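Local coordinates for protein 1-deoxy-D-xylulose 5-phosphate reductoisomerase (Zymomonas mobilis, PDB 1R0K) that catalyses the NADPH-dependent rearrangement and reduction of 1-deoxy-D-xylulose 5-phosphate to 2-C-methyl-D-erythritol 4-phosphate in isoprenoid biosynthesis, at residues Ala105-Thr110 / Glu366-Ile371; Ser244-Met249 / Ile257-Gly262. All blocks are in the same frame, centred on the assembly; numbering follows the deposited sequence.

Contact 1. Residues Ala105-Thr110 / Glu366-Ile371; sequences AGLKAT and EDVFAI
Glu-366 and Lys-108 bridge the exposed border of this contact with a short salt bridge, Lys-108 NZ lying 2.5 Å from Glu-366 OE2. The glutamate leaves its helix pointing away from the partner, but a bend that turns CD back (chi2 54°) carries the carboxylate across. The ammonium meets OE2 on its syn side, 22° out of the carboxylate plane, and the two side chains cross at about a right angle. OE1 has a weak hydrogen bond with Ser-364 OG, just before the segment. Phe-369 follows Glu-366 by almost one helical turn, and between them Val-368 sets CG1 4.0 Å from Leu-107 CD1 on the buried side. Here the start of helix 107-115, in the NADP-binding Rossmann-type region, meets helix 365-385, the last helix of the chain, so that two distant parts of the sequence are joined. The ring of Phe-369 extends toward helix 107-115: its CE2 is 3.6 Å from Leu-107 CD1, and the leucine and phenylalanine side chains slide past each other in opposite directions. At CE1 the ring presents its edge to the aliphatic stem of the lysine, with Lys-108 CE in the ring plane 4.0 Å away.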
loop_
_atom_site.group_PDB
_atom_site.type_symbol
_atom_site.label_atom_id
_atom_site.label_comp_id
_atom_site.label_asym_id
_atom_site.label_seq_id
_atom_site.Cartn_x
_atom_site.Cartn_y
_atom_site.Cartn_z
ATOM N N ALA B 105 -16.947 -5.125 29.076
ATOM C CA ALA B 105 -16.127 -5.448 30.240
ATOM C C ALA B 105 -14.676 -5.013 30.057
ATOM O O ALA B 105 -13.896 -5.011 31.006
ATOM C CB ALA B 105 -16.194 -6.941 30.525
ATOM N N GLY B 106 -14.317 -4.641 28.836
ATOM C CA GLY B 106 -12.955 -4.218 28.580
ATOM C C GLY B 106 -12.807 -2.714 28.468
ATOM O O GLY B 106 -11.688 -2.206 28.406
ATOM N N LEU B 107 -13.930 -1.997 28.457
ATOM C CA LEU B 107 -13.906 -0.538 28.327
ATOM C C LEU B 107 -13.088 0.197 29.392
ATOM O O LEU B 107 -12.242 1.039 29.067
ATOM C CB LEU B 107 -15.338 0.013 28.319
ATOM C CG LEU B 107 -16.211 -0.321 27.102
ATOM C CD1 LEU B 107 -17.593 0.284 27.292
ATOM C CD2 LEU B 107 -15.567 0.216 25.826
ATOM N N LYS B 108 -13.345 -0.112 30.658
ATOM C CA LYS B 108 -12.653 0.534 31.771
ATOM C C LYS B 108 -11.135 0.416 31.727
ATOM O O LYS B 108 -10.428 1.410 31.885
ATOM C CB LYS B 108 -13.158 -0.027 33.099
ATOM C CG LYS B 108 -14.479 0.551 33.562
ATOM C CD LYS B 108 -14.306 1.991 33.986
ATOM C CE LYS B 108 -15.576 2.538 34.614
ATOM N NZ LYS B 108 -15.377 3.935 35.098
ATOM N N ALA B 109 -10.631 -0.797 31.523
ATOM C CA ALA B 109 -9.189 -1.014 31.472
ATOM C C ALA B 109 -8.598 -0.365 30.228
ATOM O O ALA B 109 -7.503 0.199 30.271
ATOM C CB ALA B 109 -8.880 -2.512 31.477
ATOM N N THR B 110 -9.324 -0.454 29.120
ATOM C CA THR B 110 -8.864 0.124 27.861
ATOM C C THR B 110 -8.713 1.634 28.011
ATOM O O THR B 110 -7.688 2.205 27.641
ATOM C CB THR B 110 -9.849 -0.203 26.717
ATOM O OG1 THR B 110 -9.904 -1.624 26.534
ATOM C CG2 THR B 110 -9.407 0.444 25.416
ATOM N N GLU B 366 -19.629 5.628 32.191
ATOM C CA GLU B 366 -20.809 5.303 32.980
ATOM C C GLU B 366 -22.073 5.475 32.135
ATOM O O GLU B 366 -23.006 4.676 32.241
ATOM C CB GLU B 366 -20.874 6.183 34.231
ATOM C CG GLU B 366 -19.778 5.884 35.252
ATOM C CD GLU B 366 -18.374 5.938 34.656
ATOM O OE1 GLU B 366 -17.958 7.013 34.158
ATOM O OE2 GLU B 366 -17.681 4.897 34.686
ATOM N N ASP B 367 -22.100 6.510 31.295
ATOM C CA ASP B 367 -23.252 6.748 30.423
ATOM C C ASP B 367 -23.342 5.640 29.369
ATOM O O ASP B 367 -24.430 5.177 29.030
ATOM C CB ASP B 367 -23.145 8.100 29.704
ATOM C CG ASP B 367 -23.282 9.286 30.647
ATOM O OD1 ASP B 367 -23.890 9.137 31.724
ATOM O OD2 ASP B 367 -22.795 10.376 30.296
ATOM N N VAL B 368 -22.192 5.225 28.848
ATOM C CA VAL B 368 -22.160 4.173 27.839
ATOM C C VAL B 368 -22.771 2.886 28.396
ATOM O O VAL B 368 -23.630 2.276 27.760
ATOM C CB VAL B 368 -20.717 3.902 27.368
ATOM C CG1 VAL B 368 -20.688 2.729 26.384
ATOM C CG2 VAL B 368 -20.149 5.158 26.708
ATOM N N PHE B 369 -22.335 2.483 29.585
ATOM C CA PHE B 369 -22.861 1.278 30.212
ATOM C C PHE B 369 -24.373 1.385 30.382
ATOM O O PHE B 369 -25.104 0.424 30.142
ATOM C CB PHE B 369 -22.215 1.072 31.578
ATOM C CG PHE B 369 -20.754 0.753 31.512
ATOM C CD1 PHE B 369 -19.856 1.374 32.372
ATOM C CD2 PHE B 369 -20.274 -0.183 30.604
ATOM C CE1 PHE B 369 -18.500 1.065 32.327
ATOM C CE2 PHE B 369 -18.924 -0.498 30.553
ATOM C CZ PHE B 369 -18.036 0.128 31.416
ATOM N N ALA B 370 -24.839 2.558 30.798
ATOM C CA ALA B 370 -26.269 2.769 30.997
ATOM C C ALA B 370 -27.011 2.640 29.667
ATOM O O ALA B 370 -28.072 2.025 29.593
ATOM C CB ALA B 370 -26.518 4.146 31.615
ATOM N N ILE B 371 -26.447 3.226 28.620
ATOM C CA ILE B 371 -27.052 3.165 27.297
ATOM C C ILE B 371 -27.076 1.723 26.805
ATOM O O ILE B 371 -28.071 1.266 26.262
ATOM C CB ILE B 371 -26.263 4.022 26.299
ATOM C CG1 ILE B 371 -26.399 5.493 26.682
ATOM C CG2 ILE B 371 -26.751 3.767 24.875
ATOM C CD1 ILE B 371 -25.534 6.415 25.872
#

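Contact 2. Residues Ser244-Met249 / Ile257-Gly262; sequences SVIHSM and ILAQIG
His-247 and Gln-260 meet as two nearly coplanar flat groups, imidazole and amide planes 24° apart. Gln-260 NE2 donates to His-247 ND1 over 2.7 Å, the nitrogen lying close to the ring plane and the ring nitrogen only 3° out of the amide plane. The glutamine reaches this edge through a bend that places CD (chi2 -84°), and its OE1 is weakly hydrogen-bonded to Ser-256 of the second subunit. Val-245 O sits 3.4 Å above the plane of the His-247 ring, over its centre, while also accepting from Gly-262 N. At the ring edge a water lies 2.9 Å from His-247 NE2 and is also within hydrogen-bonding reach of Gly-262 O, an indirect link to segment 257-262 beside the direct bonds. These groups gather where the antiparallel hairpin of strands 246-252 and 257-261 carries a beta bulge: His-247 and Ser-248 together lie opposite the single residue Gln-260, flanked by the non-hydrogen-bonded pairs Ile-246 with Ile-261 and Met-249 with Ala-259. His-247 N bonds to Gln-260 O at 2.9 Å, and a weak bond runs from Gln-260 N to Ser-248 O. Strand 257-261 also pairs antiparallel with a strand of the second subunit, continuing the sheet across the dimer interface. On the face that carries Ile-246 and Ile-261, these two side chains lie side by side and point the same way, their CG1 atoms 3.9 Å apart. Further along that face Met-249 CG presses unusually tightly on Ala-259 CB, at 3.4 Å. The methionine crosses Ile-257 obliquely, its CB 3.8 Å from Ile-257 CG2, and Phe-289 of the second subunit packs on both of these side chains.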
loop_
_atom_site.group_PDB
_atom_site.type_symbol
_atom_site.label_atom_id
_atom_site.label_comp_id
_atom_site.label_asym_id
_atom_site.label_seq_id
_atom_site.Cartn_x
_atom_site.Cartn_y
_atom_site.Cartn_z
ATOM N N SER B 244 -10.575 -11.875 0.467
ATOM C CA SER B 244 -10.113 -11.168 1.659
ATOM C C SER B 244 -8.592 -11.135 1.782
ATOM O O SER B 244 -8.055 -11.240 2.889
ATOM C CB SER B 244 -10.703 -11.804 2.926
ATOM O OG SER B 244 -12.114 -11.684 2.951
ATOM N N VAL B 245 -7.892 -11.005 0.657
ATOM C CA VAL B 245 -6.432 -10.938 0.695
ATOM C C VAL B 245 -6.037 -9.471 0.746
ATOM O O VAL B 245 -5.050 -9.109 1.387
ATOM C CB VAL B 245 -5.778 -11.646 -0.517
ATOM C CG1 VAL B 245 -5.784 -13.150 -0.281
ATOM C CG2 VAL B 245 -6.524 -11.317 -1.793
ATOM N N ILE B 246 -6.800 -8.625 0.061
ATOM C CA ILE B 246 -6.556 -7.189 0.148
ATOM C C ILE B 246 -7.373 -6.870 1.395
ATOM O O ILE B 246 -8.601 -7.038 1.411
ATOM C CB ILE B 246 -7.107 -6.414 -1.069
ATOM C CG1 ILE B 246 -6.276 -6.759 -2.309
ATOM C CG2 ILE B 246 -7.073 -4.911 -0.788
ATOM C CD1 ILE B 246 -6.658 -5.992 -3.560
ATOM N N HIS B 247 -6.685 -6.439 2.442
ATOM C CA HIS B 247 -7.319 -6.174 3.725
ATOM C C HIS B 247 -8.006 -4.817 3.891
ATOM O O HIS B 247 -8.748 -4.623 4.852
ATOM C CB HIS B 247 -6.290 -6.435 4.827
ATOM C CG HIS B 247 -5.785 -7.847 4.835
ATOM N ND1 HIS B 247 -4.463 -8.169 5.059
ATOM C CD2 HIS B 247 -6.426 -9.021 4.617
ATOM C CE1 HIS B 247 -4.311 -9.479 4.974
ATOM N NE2 HIS B 247 -5.486 -10.020 4.707
ATOM N N SER B 248 -7.762 -3.916 2.938
ATOM C CA SER B 248 -8.363 -2.577 2.854
ATOM C C SER B 248 -7.458 -1.612 2.097
ATOM O O SER B 248 -6.280 -1.891 1.881
ATOM C CB SER B 248 -8.727 -2.007 4.229
ATOM O OG SER B 248 -10.001 -2.501 4.627
ATOM N N MET B 249 -8.005 -0.472 1.685
ATOM C CA MET B 249 -7.214 0.463 0.900
ATOM C C MET B 249 -7.520 1.929 1.172
ATOM O O MET B 249 -8.558 2.271 1.749
ATOM C CB MET B 249 -7.441 0.180 -0.587
ATOM C CG MET B 249 -7.398 -1.293 -0.959
ATOM S SD MET B 249 -7.715 -1.578 -2.724
ATOM C CE MET B 249 -9.433 -2.041 -2.694
ATOM N N ILE B 257 -3.720 4.556 -5.015
ATOM C CA ILE B 257 -4.432 3.766 -4.029
ATOM C C ILE B 257 -3.412 2.854 -3.368
ATOM O O ILE B 257 -2.758 2.049 -4.035
ATOM C CB ILE B 257 -5.532 2.908 -4.676
ATOM C CG1 ILE B 257 -6.583 3.816 -5.323
ATOM C CG2 ILE B 257 -6.182 2.021 -3.616
ATOM C CD1 ILE B 257 -7.607 3.074 -6.164
ATOM N N LEU B 258 -3.250 3.010 -2.061
ATOM C CA LEU B 258 -2.321 2.175 -1.318
ATOM C C LEU B 258 -3.158 1.092 -0.660
ATOM O O LEU B 258 -4.190 1.373 -0.061
ATOM C CB LEU B 258 -1.581 2.994 -0.257
ATOM C CG LEU B 258 -0.670 4.090 -0.818
ATOM C CD1 LEU B 258 0.082 4.777 0.318
ATOM C CD2 LEU B 258 0.307 3.469 -1.815
ATOM N N ALA B 259 -2.714 -0.149 -0.785
ATOM C CA ALA B 259 -3.447 -1.258 -0.201
ATOM C C ALA B 259 -2.524 -2.121 0.645
ATOM O O ALA B 259 -1.314 -2.158 0.421
ATOM C CB ALA B 259 -4.074 -2.098 -1.310
ATOM N N GLN B 260 -3.094 -2.789 1.636
ATOM C CA GLN B 260 -2.311 -3.684 2.471
ATOM C C GLN B 260 -2.861 -5.055 2.118
ATOM O O GLN B 260 -4.076 -5.278 2.154
ATOM C CB GLN B 260 -2.503 -3.377 3.954
ATOM C CG GLN B 260 -1.460 -4.048 4.858
ATOM C CD GLN B 260 -1.812 -5.487 5.219
ATOM O OE1 GLN B 260 -0.984 -6.227 5.772
ATOM N NE2 GLN B 260 -3.039 -5.886 4.922
ATOM N N ILE B 261 -1.960 -5.954 1.745
ATOM C CA ILE B 261 -2.324 -7.301 1.328
ATOM C C ILE B 261 -1.508 -8.328 2.104
ATOM O O ILE B 261 -0.408 -8.033 2.556
ATOM C CB ILE B 261 -2.034 -7.474 -0.190
ATOM C CG1 ILE B 261 -2.671 -6.319 -0.972
ATOM C CG2 ILE B 261 -2.569 -8.815 -0.687
ATOM C CD1 ILE B 261 -2.347 -6.313 -2.453
ATOM N N GLY B 262 -2.043 -9.531 2.265
ATOM C CA GLY B 262 -1.277 -10.552 2.961
ATOM C C GLY B 262 -2.064 -11.778 3.359
ATOM O O GLY B 262 -3.249 -11.882 3.060
HETATM O O HOH W 1 -5.477 -12.871 4.189
#

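How the contacts relate
Contact 2 is nested within the chain loop that contact 1 closes, yet the two lie on opposite sides of the chain's centre, with their centres 32 Å apart and their nearest atoms about 21 Å apart. Each borders a different part of the predicted active site. In contact 1, the side chain of Leu-107 comes within about 4 Å of those of Asn-124 and Glu-126, predicted to bind NADPH. In contact 2, the side chain of Ser-248 is about 4 Å from that of Glu-152, predicted to bind the metal and the substrate, and that of His-247 about 5 Å from that of Ser-151, predicted to bind the substrate. Only contact 2 reaches the second subunit.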